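Local structure of fatty acid synthase 1, isoform A (Drosophila melanogaster, 6FN6) at residues V58-L63 and A199-A204; V302-V307 and C374-G379; T334-V339 and G357-S362. The protein probably catalyses the de novo synthesis of long-chain saturated fatty acids from acetyl-CoA and malonyl-CoA with NADPH, this chain being its modifying region. All blocks are in the same frame, centred on the assembly; numbering follows the deposited sequence.

Interaction 1 (V58-L63 and A199-A204); sequences VVMENL and AVINPA
V58, V59 and M60 pair with I201, V200 and A199 in the antiparallel strand seam that joins the predicted N-terminal and C-terminal hotdog folds of the dehydratase domain. V58 and I201 form one hydrogen-bonded pair: I201 N reaches V58 O at 3.1 Å, and the return bond from V58 N to I201 O is weak. M60 and A199 form the next, with M60 N to A199 O at 3.0 Å and A199 N to M60 O at 2.9 Å; V59 and V200 are the non-hydrogen-bonded pair between them. V58, M60, A199 and I201 share one face of the sheet. There the M60 chain runs extended (chi3 -159°), which puts its methyl CE 3.7 Å from I201 CD1, and V58 CG2 lies beside the same CD1 at 4.1 Å. A199 CB touches both M60 CB and L63 CD1, 4.2 Å from each. W42 of helix 34-48 packs on V58, M60 and I201. On the other face V59 CG2 meets V200 CG1 at 4.3 Å. Beyond the strand, N202 caps helix 203-210 through OD1 to K205 N. With alternate backbone pairs bonded and the touching side chains apolar and buried, this part of the join rests on main-chain bonding and hydrophobic packing.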
loop_
_atom_site.group_PDB
_atom_site.type_symbol
_atom_site.label_atom_id
_atom_site.label_comp_id
_atom_site.label_asym_id
_atom_site.label_seq_id
_atom_site.Cartn_x
_atom_site.Cartn_y
_atom_site.Cartn_z
ATOM N N VAL A 58 19.303 -9.099 -17.752
ATOM C CA VAL A 58 18.282 -9.145 -16.708
ATOM C C VAL A 58 17.653 -7.773 -16.483
ATOM O O VAL A 58 18.194 -6.753 -16.903
ATOM C CB VAL A 58 18.862 -9.690 -15.386
ATOM C CG1 VAL A 58 19.378 -11.116 -15.573
ATOM C CG2 VAL A 58 19.967 -8.773 -14.862
ATOM N N VAL A 59 16.499 -7.769 -15.822
ATOM C CA VAL A 59 15.829 -6.536 -15.432
ATOM C C VAL A 59 15.492 -6.598 -13.949
ATOM O O VAL A 59 14.680 -7.420 -13.524
ATOM C CB VAL A 59 14.561 -6.294 -16.273
ATOM C CG1 VAL A 59 13.799 -5.073 -15.765
ATOM C CG2 VAL A 59 14.916 -6.128 -17.735
ATOM N N MET A 60 16.131 -5.736 -13.166
ATOM C CA MET A 60 15.861 -5.662 -11.738
ATOM C C MET A 60 14.848 -4.563 -11.462
ATOM O O MET A 60 14.867 -3.520 -12.115
ATOM C CB MET A 60 17.148 -5.406 -10.961
ATOM C CG MET A 60 18.238 -6.412 -11.258
ATOM S SD MET A 60 19.632 -6.285 -10.135
ATOM C CE MET A 60 20.885 -7.098 -11.112
ATOM N N GLU A 61 13.968 -4.796 -10.496
ATOM C CA GLU A 61 12.925 -3.831 -10.174
ATOM C C GLU A 61 12.705 -3.709 -8.673
ATOM O O GLU A 61 12.900 -4.666 -7.923
ATOM C CB GLU A 61 11.614 -4.214 -10.858
ATOM C CG GLU A 61 11.681 -4.192 -12.372
ATOM C CD GLU A 61 10.387 -4.642 -13.014
ATOM O OE1 GLU A 61 9.487 -3.792 -13.186
ATOM O OE2 GLU A 61 10.265 -5.842 -13.339
ATOM N N ASN A 62 12.292 -2.518 -8.249
ATOM C CA ASN A 62 11.968 -2.250 -6.851
ATOM C C ASN A 62 13.122 -2.642 -5.938
ATOM O O ASN A 62 12.920 -3.279 -4.904
ATOM C CB ASN A 62 10.697 -2.999 -6.440
ATOM C CG ASN A 62 10.135 -2.513 -5.112
ATOM O OD1 ASN A 62 10.079 -1.312 -4.851
ATOM N ND2 ASN A 62 9.717 -3.450 -4.267
ATOM N N LEU A 63 14.333 -2.265 -6.327
ATOM C CA LEU A 63 15.500 -2.521 -5.500
ATOM C C LEU A 63 15.455 -1.661 -4.248
ATOM O O LEU A 63 15.278 -0.446 -4.326
ATOM C CB LEU A 63 16.785 -2.255 -6.283
ATOM C CG LEU A 63 17.158 -3.313 -7.322
ATOM C CD1 LEU A 63 18.173 -2.769 -8.304
ATOM C CD2 LEU A 63 17.711 -4.549 -6.630
ATOM N N ALA A 199 16.500 -1.283 -13.063
ATOM C CA ALA A 199 17.872 -1.397 -13.531
ATOM C C ALA A 199 17.948 -2.395 -14.678
ATOM O O ALA A 199 17.862 -3.603 -14.466
ATOM C CB ALA A 199 18.790 -1.819 -12.395
ATOM N N VAL A 200 18.108 -1.882 -15.894
ATOM C CA VAL A 200 18.199 -2.728 -17.077
ATOM C C VAL A 200 19.661 -2.994 -17.409
ATOM O O VAL A 200 20.443 -2.063 -17.599
ATOM C CB VAL A 200 17.477 -2.093 -18.276
ATOM C CG1 VAL A 200 17.453 -3.053 -19.454
ATOM C CG2 VAL A 200 16.068 -1.680 -17.893
ATOM N N ILE A 201 20.027 -4.272 -17.469
ATOM C CA ILE A 201 21.394 -4.667 -17.775
ATOM C C ILE A 201 21.413 -5.459 -19.079
ATOM O O ILE A 201 20.741 -6.485 -19.208
ATOM C CB ILE A 201 22.013 -5.474 -16.621
ATOM C CG1 ILE A 201 21.890 -4.692 -15.308
ATOM C CG2 ILE A 201 23.477 -5.788 -16.920
ATOM C CD1 ILE A 201 22.311 -5.469 -14.082
ATOM N N ASN A 202 22.196 -4.972 -20.037
ATOM C CA ASN A 202 22.291 -5.572 -21.364
ATOM C C ASN A 202 23.748 -5.913 -21.678
ATOM O O ASN A 202 24.457 -5.107 -22.281
ATOM C CB ASN A 202 21.731 -4.614 -22.417
ATOM C CG ASN A 202 21.570 -5.263 -23.773
ATOM O OD1 ASN A 202 22.198 -6.280 -24.073
ATOM N ND2 ASN A 202 20.730 -4.669 -24.611
ATOM N N PRO A 203 24.200 -7.112 -21.276
ATOM C CA PRO A 203 25.617 -7.467 -21.434
ATOM C C PRO A 203 26.083 -7.514 -22.888
ATOM O O PRO A 203 27.184 -7.056 -23.192
ATOM C CB PRO A 203 25.705 -8.866 -20.808
ATOM C CG PRO A 203 24.445 -9.046 -20.033
ATOM C CD PRO A 203 23.415 -8.217 -20.706
ATOM N N ALA A 204 25.251 -8.061 -23.770
ATOM C CA ALA A 204 25.602 -8.184 -25.179
ATOM C C ALA A 204 25.901 -6.814 -25.776
ATOM O O ALA A 204 26.906 -6.625 -26.462
ATOM C CB ALA A 204 24.483 -8.864 -25.946
#

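Interaction 2 (V302-V307 and C374-G379); sequences VKLKGV and CHFVFG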
loop_
_atom_site.group_PDB
_atom_site.type_symbol
_atom_site.label_atom_id
_atom_site.label_comp_id
_atom_site.label_asym_id
_atom_site.label_seq_id
_atom_site.Cartn_x
_atom_site.Cartn_y
_atom_site.Cartn_z
ATOM N N VAL A 302 65.225 16.341 21.415
ATOM C CA VAL A 302 64.010 15.631 21.034
ATOM C C VAL A 302 63.287 15.132 22.285
ATOM O O VAL A 302 62.069 14.950 22.276
ATOM C CB VAL A 302 64.309 14.471 20.063
ATOM C CG1 VAL A 302 65.271 13.475 20.682
ATOM C CG2 VAL A 302 63.021 13.780 19.638
ATOM N N LYS A 303 64.044 14.895 23.353
ATOM C CA LYS A 303 63.462 14.515 24.637
ATOM C C LYS A 303 63.817 15.535 25.713
ATOM O O LYS A 303 64.956 15.997 25.796
ATOM C CB LYS A 303 63.944 13.126 25.068
ATOM C CG LYS A 303 63.070 11.966 24.613
ATOM C CD LYS A 303 63.428 11.492 23.215
ATOM C CE LYS A 303 62.596 10.281 22.809
ATOM N NZ LYS A 303 62.978 9.753 21.470
ATOM N N LEU A 304 62.828 15.885 26.531
ATOM C CA LEU A 304 63.015 16.850 27.610
ATOM C C LEU A 304 62.785 16.199 28.976
ATOM O O LEU A 304 61.679 15.754 29.283
ATOM C CB LEU A 304 62.070 18.036 27.429
ATOM C CG LEU A 304 62.529 19.344 28.074
ATOM C CD1 LEU A 304 63.705 19.927 27.308
ATOM C CD2 LEU A 304 61.383 20.340 28.145
ATOM N N LYS A 305 63.837 16.146 29.788
ATOM C CA LYS A 305 63.782 15.484 31.091
ATOM C C LYS A 305 63.549 16.487 32.219
ATOM O O LYS A 305 64.182 17.538 32.265
ATOM C CB LYS A 305 65.075 14.707 31.344
ATOM C CG LYS A 305 65.012 13.754 32.529
ATOM C CD LYS A 305 66.325 13.003 32.696
ATOM C CE LYS A 305 66.207 11.873 33.707
ATOM N NZ LYS A 305 67.542 11.314 34.065
ATOM N N GLY A 306 62.635 16.154 33.126
ATOM C CA GLY A 306 62.351 17.005 34.270
ATOM C C GLY A 306 61.797 16.245 35.461
ATOM O O GLY A 306 61.358 15.104 35.328
ATOM N N VAL A 307 61.829 16.873 36.633
ATOM C CA VAL A 307 61.299 16.261 37.846
ATOM C C VAL A 307 60.565 17.300 38.688
ATOM O O VAL A 307 60.775 18.501 38.525
ATOM C CB VAL A 307 62.419 15.591 38.670
ATOM C CG1 VAL A 307 63.098 14.497 37.862
ATOM C CG2 VAL A 307 63.439 16.622 39.136
ATOM N N CYS A 374 69.041 16.301 34.191
ATOM C CA CYS A 374 67.694 16.775 33.895
ATOM C C CYS A 374 67.769 18.112 33.165
ATOM O O CYS A 374 68.745 18.846 33.305
ATOM C CB CYS A 374 66.878 16.919 35.179
ATOM S SG CYS A 374 66.605 15.372 36.060
ATOM N N HIS A 375 66.736 18.437 32.394
ATOM C CA HIS A 375 66.659 19.745 31.756
ATOM C C HIS A 375 66.136 20.785 32.742
ATOM O O HIS A 375 66.457 21.968 32.635
ATOM C CB HIS A 375 65.764 19.704 30.514
ATOM C CG HIS A 375 66.421 19.095 29.315
ATOM N ND1 HIS A 375 66.474 17.736 29.102
ATOM C CD2 HIS A 375 67.049 19.666 28.260
ATOM C CE1 HIS A 375 67.107 17.492 27.969
ATOM N NE2 HIS A 375 67.468 18.648 27.438
ATOM N N PHE A 376 65.325 20.344 33.699
ATOM C CA PHE A 376 64.828 21.242 34.731
ATOM C C PHE A 376 64.409 20.500 35.993
ATOM O O PHE A 376 64.197 19.289 35.980
ATOM C CB PHE A 376 63.651 22.069 34.202
ATOM C CG PHE A 376 62.406 21.265 33.930
ATOM C CD1 PHE A 376 61.519 20.963 34.951
ATOM C CD2 PHE A 376 62.116 20.828 32.648
ATOM C CE1 PHE A 376 60.375 20.228 34.701
ATOM C CE2 PHE A 376 60.971 20.093 32.391
ATOM C CZ PHE A 376 60.098 19.796 33.418
ATOM N N VAL A 377 64.307 21.252 37.084
ATOM C CA VAL A 377 63.803 20.738 38.348
ATOM C C VAL A 377 62.804 21.750 38.889
ATOM O O VAL A 377 63.126 22.930 39.035
ATOM C CB VAL A 377 64.939 20.480 39.357
ATOM C CG1 VAL A 377 64.375 20.038 40.703
ATOM C CG2 VAL A 377 65.898 19.437 38.821
ATOM N N PHE A 378 61.591 21.291 39.173
ATOM C CA PHE A 378 60.580 22.155 39.763
ATOM C C PHE A 378 60.503 21.933 41.269
ATOM O O PHE A 378 60.603 20.802 41.745
ATOM C CB PHE A 378 59.211 21.912 39.127
ATOM C CG PHE A 378 58.117 22.750 39.724
ATOM C CD1 PHE A 378 57.914 24.053 39.303
ATOM C CD2 PHE A 378 57.295 22.236 40.716
ATOM C CE1 PHE A 378 56.912 24.826 39.855
ATOM C CE2 PHE A 378 56.290 23.004 41.271
ATOM C CZ PHE A 378 56.098 24.301 40.840
ATOM N N GLY A 379 60.337 23.022 42.011
ATOM C CA GLY A 379 60.235 22.953 43.458
ATOM C C GLY A 379 59.536 24.166 44.041
ATOM O O GLY A 379 59.523 25.235 43.431
#
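H375 turns its CG anti to its own carbonyl carbon, where chi1 of -78° puts it on the side of L304 and K305, and chi2 near 83° turns the imidazole against L304. F376 places CG between its backbone N and carbonyl carbon, and its ring offers a face to G306 CA. Strands 303-309 and 374-380, which carry these groups, are parallel neighbours in a mixed sheet. H375 ND1 accepts K305 N at 3.2 Å in a nearly straight N-H bond, although the donor lies 37° out of the imidazole plane. L304 CD1 rests over one imidazole face, offset toward the rim and 3.5 Å from H375 CG. G306 CA stands over the centre of the F376 ring, 3.7 Å from its centroid, and a beta carbon there would run into F376 CZ.

K305 O receives H375 N at 2.7 Å and, weakly, F376 N; farther along, F378 N reaches V307 O at 3.0 Å. V307 divides its branches, CG2 lying 3.8 Å from V377 CG2 and CG1 4.0 Å from C374 SG. The extended K305 chain passes C374 SG, and its NZ bonds Q372 O and pairs with E371. Helix 279-296 packs on L304, F376 and F378.

An alanine in place of H375 would probably leave K305 N without its side-chain acceptor and open a gap beneath L304 CD1. Because ND1 acts as acceptor, a neutral imidazole would probably carry its proton on NE2. At this corner of the chain ND1 probably takes the place a backbone carbonyl would fill in a regular strand pair.

Interaction 3 (T334-V339 and G357-S362); sequences TGDVAV and GVRVVS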
loop_
_atom_site.group_PDB
_atom_site.type_symbol
_atom_site.label_atom_id
_atom_site.label_comp_id
_atom_site.label_asym_id
_atom_site.label_seq_id
_atom_site.Cartn_x
_atom_site.Cartn_y
_atom_site.Cartn_z
ATOM N N THR A 334 59.107 14.714 23.173
ATOM C CA THR A 334 58.505 13.900 24.222
ATOM C C THR A 334 59.200 14.189 25.546
ATOM O O THR A 334 60.361 14.595 25.566
ATOM C CB THR A 334 58.592 12.398 23.899
ATOM O OG1 THR A 334 59.938 12.055 23.550
ATOM C CG2 THR A 334 57.665 12.051 22.746
ATOM N N GLY A 335 58.488 13.980 26.648
ATOM C CA GLY A 335 58.992 14.351 27.957
ATOM C C GLY A 335 59.194 13.192 28.909
ATOM O O GLY A 335 58.434 12.224 28.903
ATOM N N ASP A 336 60.243 13.291 29.722
ATOM C CA ASP A 336 60.479 12.346 30.803
ATOM C C ASP A 336 60.308 13.066 32.130
ATOM O O ASP A 336 61.275 13.567 32.702
ATOM C CB ASP A 336 61.877 11.737 30.705
ATOM C CG ASP A 336 62.206 10.843 31.884
ATOM O OD1 ASP A 336 61.266 10.271 32.478
ATOM O OD2 ASP A 336 63.404 10.702 32.211
ATOM N N VAL A 337 59.073 13.119 32.614
ATOM C CA VAL A 337 58.765 13.831 33.846
ATOM C C VAL A 337 58.519 12.826 34.960
ATOM O O VAL A 337 57.852 11.812 34.758
ATOM C CB VAL A 337 57.554 14.764 33.664
ATOM C CG1 VAL A 337 57.247 15.507 34.958
ATOM C CG2 VAL A 337 57.802 15.742 32.530
ATOM N N ALA A 338 59.072 13.109 36.133
ATOM C CA ALA A 338 58.912 12.239 37.289
ATOM C C ALA A 338 58.568 13.061 38.523
ATOM O O ALA A 338 58.853 14.257 38.580
ATOM C CB ALA A 338 60.176 11.428 37.526
ATOM N N VAL A 339 57.945 12.417 39.504
ATOM C CA VAL A 339 57.669 13.063 40.777
ATOM C C VAL A 339 58.546 12.416 41.838
ATOM O O VAL A 339 58.470 11.212 42.077
ATOM C CB VAL A 339 56.180 12.969 41.153
ATOM C CG1 VAL A 339 55.910 13.695 42.467
ATOM C CG2 VAL A 339 55.314 13.538 40.040
ATOM N N GLY A 357 51.111 9.274 32.702
ATOM C CA GLY A 357 52.372 8.689 32.291
ATOM C C GLY A 357 53.570 9.386 32.907
ATOM O O GLY A 357 54.637 9.474 32.300
ATOM N N VAL A 358 53.386 9.882 34.126
ATOM C CA VAL A 358 54.470 10.484 34.884
ATOM C C VAL A 358 54.958 9.428 35.861
ATOM O O VAL A 358 54.194 8.941 36.693
ATOM C CB VAL A 358 54.015 11.771 35.605
ATOM C CG1 VAL A 358 55.104 12.293 36.532
ATOM C CG2 VAL A 358 53.632 12.837 34.595
ATOM N N ARG A 359 56.233 9.074 35.760
ATOM C CA ARG A 359 56.801 8.062 36.639
ATOM C C ARG A 359 57.057 8.644 38.024
ATOM O O ARG A 359 56.913 9.847 38.235
ATOM C CB ARG A 359 58.086 7.490 36.035
ATOM C CG ARG A 359 59.166 8.511 35.738
ATOM C CD ARG A 359 60.085 8.014 34.634
ATOM N NE ARG A 359 61.331 8.772 34.582
ATOM C CZ ARG A 359 62.388 8.521 35.345
ATOM N NH1 ARG A 359 62.359 7.530 36.230
ATOM N NH2 ARG A 359 63.480 9.262 35.227
ATOM N N VAL A 360 57.423 7.780 38.966
ATOM C CA VAL A 360 57.720 8.201 40.329
ATOM C C VAL A 360 59.026 7.582 40.816
ATOM O O VAL A 360 59.211 6.367 40.748
ATOM C CB VAL A 360 56.559 7.839 41.281
ATOM C CG1 VAL A 360 56.873 8.269 42.711
ATOM C CG2 VAL A 360 55.258 8.469 40.806
ATOM N N VAL A 361 59.927 8.429 41.306
ATOM C CA VAL A 361 61.206 7.971 41.833
ATOM C C VAL A 361 61.213 8.181 43.344
ATOM O O VAL A 361 60.658 9.158 43.847
ATOM C CB VAL A 361 62.382 8.700 41.157
ATOM C CG1 VAL A 361 63.714 8.248 41.750
ATOM C CG2 VAL A 361 62.359 8.466 39.654
ATOM N N SER A 362 61.852 7.259 44.060
ATOM C CA SER A 362 61.901 7.301 45.518
ATOM C C SER A 362 63.297 7.644 46.023
ATOM O O SER A 362 64.161 6.775 46.122
ATOM C CB SER A 362 61.462 5.959 46.102
ATOM O OG SER A 362 60.208 5.563 45.580
#
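V339, R359 and V358 have the most surface buried where strand 334-341 meets strand 359-362 in parallel. R359 sends CG between its backbone N and carbonyl carbon (chi1 57°), and the chain then runs extended to NE, back over A338 to D336. NE donates to D336 OD1 at 2.6 Å, close to the guanidinium plane and onto the syn lone pair, while NH2 adds a weak bond to OD2 at 3.3 Å. Carboxylate and guanidinium are nearly coplanar, 18° apart, as suits a side-on salt bridge in which the NE bond is the stronger prong; NH2 also pairs with E371, a second carboxylate that probably helps balance the arginine charge. A338 CB lies over one guanidinium face, offset toward its rim, and also meets R359 CG at 3.6 Å.

V339 holds the neighbouring backbone at both ends: its N donates to R359 O at 3.0 Å, and its O receives V361 N at 3.2 Å from above the carbonyl plane. Its side chain meets V358 obliquely, CG2 to CG1 at 3.7 Å. The same V358 methyl, CG1, approaches V337 O to 3.3 Å and V337 CG1 to 4.2 Å.

The contact closes the beta-alpha-beta unit whose helix is 346-353, with L353 touching V339, V358 and V360. Helix 320-329 packs on V337, V339 and V358 through A320, N321 and L324, and strand 303-309 flanks strand 334-341, its K305 touching D336 and R359.

Interactions 2 and 3 belong to one sheet, their centres about 9 Å apart. Strands 303-309 and 334-341 are neighbours there: L304 O and D336 N lie 2.9 Å apart, as do L304 N and T334 O, both probable hydrogen bonds. E371 ties the two together by pairing with K305 NZ and R359 NH2. The strand order of this sheet is that of a class I methyltransferase, consistent with the pseudo-methyltransferase domain of animal fatty acid synthases. Interaction 1 lies in the dehydratase, its centre about 70 Å from that of interaction 2 and 66 Å from that of interaction 3. All three lie away from the predicted dehydratase residues H24 and D175.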